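Local structure of 5-oxopent-3-ene-1,2,5-tricarboxylate decarboxylase (Exiguobacterium antarcticum B7, 6IYM) at residues T157-D160 / L161-E164; Q167-R170 / G171-D175. The protein is a beta-rich member of the fumarylacetoacetate hydrolase family that carries a bound magnesium ion and forms an assembly of two chains. One frame throughout, in Å; residues are numbered along the deposited sequence.

Contact 1. Residues T157-D160 / L161-E164; sequences TARD and LQKE
Arg159 and Gln162 run alongside each other, heading the same way, and meet at their polar ends. NH1 of Arg159 donates to OE1 of Gln162 over 3.2 Å, the oxygen sitting at the guanidinium edge, near its plane. The two flat groups are turned 45° apart, and the donor is tilted from the carbonyl plane of the amide. A bend at chi2 (-65°) turns the arginine chain, which starts off away from 161-164, back alongside the glutamine. The guanidinium has stronger partners elsewhere: NE is salt-bridged to Asp122 and NH2 to Glu124. Glu124 is a magnesium ligand, so Arg159 is a second-shell residue whose rotation is fixed from several directions, with Gln162 as one of the grips.

Backbone bonds wind the chain into the short helix that follows strand 147-158. N of Gln162 reaches O of Ala158 at 3.1 Å, and N of Glu164 reaches O of Asp160 at 3.0 Å. This is a strand-to-helix turn within the fumarylacetoacetate hydrolase domain, just beyond the magnesium ligand Asp155. CG of Asp160 stands between its backbone N and carbonyl carbon (chi1 45°), which brings OD1 to 3.0 Å from N of Leu161 in a weak bond; OD2 is taken by the backbone N of Gln119.

One apolar pair joins the turn: CD2 of Leu161 rests on CB of Ala158 at 3.6 Å. Two other methyl groups lie against polar oxygens. CD1 of Leu161 is 3.2 Å from OD1 of Asp160, and CG2 of Thr157 comes up to the glutamine amide, 3.4 Å from OE1 of Gln162, whereas OG1 of the threonine is bonded to O of Asp155.

Contact 2. Residues Q167-R170 / G171-D175; sequences QFFR and GKSLD
Ser173 folds back on Phe169 and touches it with both its side-chain atoms. OG donates to O of Phe169 at 2.5 Å, a very short bond, and the same hydroxyl oxygen is also bonded to N of Ala100. CB of Ser173 makes a CH-pi contact over one face of the Phe169 ring, 4.3 Å from the centroid and offset toward the rim. The ring is within reach because its CG lies opposite the backbone N (chi1 173°), turning it back toward the serine.

The backbone makes a compact, helix-like turn without the regular bonds of a helix. N of Lys172 bonds to O of Phe169 at 3.3 Å, and N of Ser173 to O of Arg170 at 3.0 Å; both bonds span three residues. A water bridges O of Gln167 and N of Gly171 at the start of the turn, accepting from the latter at 2.8 Å.

The remaining side chains meet through carbon. CD of Lys172 lies 3.9 Å from CB of Phe168, while the Phe168 ring meets Phe97 edge-to-face. CD2 of Leu174 sits over one face of the Arg170 guanidinium, 3.7 Å from NH1, and NH2 is bonded to O of Arg227 of the second subunit.

Lys172 NZ bonds to the magnesium ligand Asp155, and the lysine side chain comes within about 4 Å of the metal. The turn, together with the packing of the lysine chain on Phe168, thus directs a buried amine toward Asp155 at the edge of the magnesium site.

Contact 1 forms the helical turn that follows strand 147-158, and contact 2 is an irregular turn in the loop leading on to strand 178-186; their centres lie 8 Å apart. Contact 2 is buried, whereas contact 1 is buried at Thr157 to Arg159 and Leu161 but exposed at Lys163 and Glu164. Two probable hydrogen bonds join them: N of Ala158 to O of Gly171, and OG1 of Thr157 to NZ of Lys172. Contact 1 combines helix-type backbone bonds with an arginine-glutamine pair, contact 2 a serine hydroxyl, a water and a ring face. Both approach the magnesium site and both reach the second subunit.

Contact 1. Residues T157-D160 / L161-E164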
loop_
_atom_site.group_PDB
_atom_site.type_symbol
_atom_site.label_atom_id
_atom_site.label_comp_id
_atom_site.label_asym_id
_atom_site.label_seq_id
_atom_site.Cartn_x
_atom_site.Cartn_y
_atom_site.Cartn_z
ATOM N N THR A 157 -4.814 4.135 -15.269
ATOM C CA THR A 157 -3.908 5.259 -14.972
ATOM C C THR A 157 -4.488 6.576 -15.511
ATOM O O THR A 157 -4.938 6.602 -16.670
ATOM C CB THR A 157 -2.532 5.025 -15.609
ATOM O OG1 THR A 157 -1.946 3.788 -15.207
ATOM C CG2 THR A 157 -1.572 6.158 -15.313
ATOM N N ALA A 158 -4.412 7.642 -14.708
ATOM C CA ALA A 158 -4.673 9.036 -15.113
ATOM C C ALA A 158 -3.324 9.652 -15.469
ATOM O O ALA A 158 -2.595 10.048 -14.560
ATOM C CB ALA A 158 -5.344 9.791 -13.982
ATOM N N ARG A 159 -3.000 9.721 -16.751
ATOM C CA ARG A 159 -1.671 10.185 -17.240
ATOM C C ARG A 159 -1.385 11.626 -16.770
ATOM O O ARG A 159 -0.188 11.941 -16.537
ATOM C CB ARG A 159 -1.605 10.054 -18.761
ATOM C CG ARG A 159 -1.790 8.631 -19.266
ATOM C CD ARG A 159 -0.661 7.735 -18.814
ATOM N NE ARG A 159 -0.806 6.370 -19.300
ATOM C CZ ARG A 159 -0.044 5.334 -18.925
ATOM N NH1 ARG A 159 0.931 5.503 -18.048
ATOM N NH2 ARG A 159 -0.260 4.130 -19.434
ATOM N N ASP A 160 -2.414 12.454 -16.582
ATOM C CA ASP A 160 -2.257 13.878 -16.178
ATOM C C ASP A 160 -1.999 13.936 -14.655
ATOM O O ASP A 160 -1.130 14.720 -14.230
ATOM C CB ASP A 160 -3.421 14.743 -16.703
ATOM C CG ASP A 160 -4.799 14.140 -16.510
ATOM O OD1 ASP A 160 -4.897 13.046 -15.878
ATOM O OD2 ASP A 160 -5.777 14.779 -16.933
ATOM N N LEU A 161 -2.647 13.084 -13.863
ATOM C CA LEU A 161 -2.446 13.021 -12.391
ATOM C C LEU A 161 -1.037 12.480 -12.087
ATOM O O LEU A 161 -0.423 12.894 -11.049
ATOM C CB LEU A 161 -3.548 12.155 -11.772
ATOM C CG LEU A 161 -4.882 12.851 -11.536
ATOM C CD1 LEU A 161 -5.338 13.601 -12.762
ATOM C CD2 LEU A 161 -5.937 11.854 -11.109
ATOM N N GLN A 162 -0.510 11.621 -12.968
ATOM C CA GLN A 162 0.866 11.068 -12.848
ATOM C C GLN A 162 1.881 12.213 -12.783
ATOM O O GLN A 162 2.809 12.140 -11.975
ATOM C CB GLN A 162 1.224 10.169 -14.029
ATOM C CG GLN A 162 1.087 8.684 -13.772
ATOM C CD GLN A 162 1.603 7.905 -14.965
ATOM O OE1 GLN A 162 1.117 8.042 -16.084
ATOM N NE2 GLN A 162 2.636 7.110 -14.748
ATOM N N LYS A 163 1.734 13.212 -13.641
ATOM C CA LYS A 163 2.676 14.346 -13.715
ATOM C C LYS A 163 2.309 15.366 -12.631
ATOM O O LYS A 163 3.236 15.942 -12.035
ATOM C CB LYS A 163 2.679 14.894 -15.145
ATOM C CG LYS A 163 3.314 13.950 -16.165
ATOM C CD LYS A 163 3.612 14.575 -17.515
ATOM C CE LYS A 163 4.564 15.750 -17.423
ATOM N NZ LYS A 163 5.013 16.202 -18.761
ATOM N N GLU A 164 1.015 15.552 -12.363
ATOM C CA GLU A 164 0.485 16.555 -11.399
ATOM C C GLU A 164 0.922 16.210 -9.967
ATOM O O GLU A 164 1.065 17.136 -9.154
ATOM C CB GLU A 164 -1.036 16.580 -11.507
ATOM C CG GLU A 164 -1.739 17.542 -10.570
ATOM C CD GLU A 164 -3.213 17.761 -10.907
ATOM O OE1 GLU A 164 -3.580 17.723 -12.124
ATOM O OE2 GLU A 164 -4.006 17.968 -9.959
#

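Contact 2. Residues Q167-R170 / G171-D175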
loop_
_atom_site.group_PDB
_atom_site.type_symbol
_atom_site.label_atom_id
_atom_site.label_comp_id
_atom_site.label_asym_id
_atom_site.label_seq_id
_atom_site.Cartn_x
_atom_site.Cartn_y
_atom_site.Cartn_z
ATOM N N GLN A 167 4.743 11.489 -8.216
ATOM C CA GLN A 167 4.768 10.040 -7.912
ATOM C C GLN A 167 3.490 9.425 -8.469
ATOM O O GLN A 167 2.489 10.123 -8.474
ATOM C CB GLN A 167 4.888 9.829 -6.410
ATOM C CG GLN A 167 6.163 10.425 -5.865
ATOM C CD GLN A 167 7.319 9.492 -6.056
ATOM O OE1 GLN A 167 7.242 8.308 -5.707
ATOM N NE2 GLN A 167 8.400 10.036 -6.590
ATOM N N PHE A 168 3.542 8.175 -8.941
ATOM C CA PHE A 168 2.445 7.574 -9.747
ATOM C C PHE A 168 1.231 7.222 -8.873
ATOM O O PHE A 168 0.131 7.116 -9.437
ATOM C CB PHE A 168 2.979 6.389 -10.555
ATOM C CG PHE A 168 4.010 6.752 -11.593
ATOM C CD1 PHE A 168 4.200 8.063 -11.997
ATOM C CD2 PHE A 168 4.768 5.764 -12.185
ATOM C CE1 PHE A 168 5.158 8.384 -12.944
ATOM C CE2 PHE A 168 5.715 6.079 -13.144
ATOM C CZ PHE A 168 5.907 7.389 -13.525
ATOM N N PHE A 169 1.406 7.117 -7.551
ATOM C CA PHE A 169 0.441 6.548 -6.575
ATOM C C PHE A 169 -0.985 7.048 -6.811
ATOM O O PHE A 169 -1.877 6.228 -7.027
ATOM C CB PHE A 169 0.798 6.926 -5.135
ATOM C CG PHE A 169 -0.261 6.509 -4.146
ATOM C CD1 PHE A 169 -0.593 5.180 -3.992
ATOM C CD2 PHE A 169 -0.937 7.446 -3.393
ATOM C CE1 PHE A 169 -1.572 4.803 -3.086
ATOM C CE2 PHE A 169 -1.906 7.065 -2.484
ATOM C CZ PHE A 169 -2.229 5.752 -2.339
ATOM N N ARG A 170 -1.200 8.356 -6.725
ATOM C CA ARG A 170 -2.552 8.959 -6.784
ATOM C C ARG A 170 -3.190 8.659 -8.149
ATOM O O ARG A 170 -4.312 8.184 -8.152
ATOM C CB ARG A 170 -2.536 10.468 -6.513
ATOM C CG ARG A 170 -3.933 11.071 -6.556
ATOM C CD ARG A 170 -4.133 12.353 -5.757
ATOM N NE ARG A 170 -5.317 13.030 -6.273
ATOM C CZ ARG A 170 -6.560 12.670 -6.020
ATOM N NH1 ARG A 170 -6.835 11.642 -5.232
ATOM N NH2 ARG A 170 -7.549 13.342 -6.569
ATOM N N GLY A 171 -2.504 8.952 -9.250
ATOM C CA GLY A 171 -3.052 8.780 -10.612
ATOM C C GLY A 171 -3.342 7.323 -10.946
ATOM O O GLY A 171 -4.027 7.102 -11.961
ATOM N N LYS A 172 -2.887 6.362 -10.119
ATOM C CA LYS A 172 -3.127 4.903 -10.326
ATOM C C LYS A 172 -4.113 4.348 -9.294
ATOM O O LYS A 172 -4.419 3.150 -9.371
ATOM C CB LYS A 172 -1.792 4.156 -10.317
ATOM C CG LYS A 172 -0.949 4.474 -11.544
ATOM C CD LYS A 172 0.331 3.722 -11.703
ATOM C CE LYS A 172 1.008 4.014 -13.035
ATOM N NZ LYS A 172 0.650 3.043 -14.103
ATOM N N SER A 173 -4.607 5.180 -8.373
ATOM C CA SER A 173 -5.245 4.707 -7.129
ATOM C C SER A 173 -6.666 5.252 -6.926
ATOM O O SER A 173 -7.291 4.873 -5.897
ATOM C CB SER A 173 -4.335 4.999 -5.967
ATOM O OG SER A 173 -3.128 4.279 -6.120
ATOM N N LEU A 174 -7.230 5.988 -7.890
ATOM C CA LEU A 174 -8.649 6.440 -7.829
ATOM C C LEU A 174 -9.561 5.223 -7.800
ATOM O O LEU A 174 -9.196 4.235 -8.458
ATOM C CB LEU A 174 -8.965 7.294 -9.063
ATOM C CG LEU A 174 -8.210 8.614 -9.173
ATOM C CD1 LEU A 174 -8.908 9.550 -10.146
ATOM C CD2 LEU A 174 -8.073 9.294 -7.819
ATOM N N ASP A 175 -10.722 5.301 -7.139
ATOM C CA ASP A 175 -11.673 4.170 -7.069
ATOM C C ASP A 175 -11.953 3.685 -8.515
ATOM O O ASP A 175 -12.227 4.517 -9.386
ATOM C CB ASP A 175 -12.949 4.540 -6.303
ATOM C CG ASP A 175 -12.735 4.934 -4.831
ATOM O OD1 ASP A 175 -11.590 4.823 -4.310
ATOM O OD2 ASP A 175 -13.699 5.385 -4.215
HETATM O O HOH W 1 -0.198 10.433 -9.580
#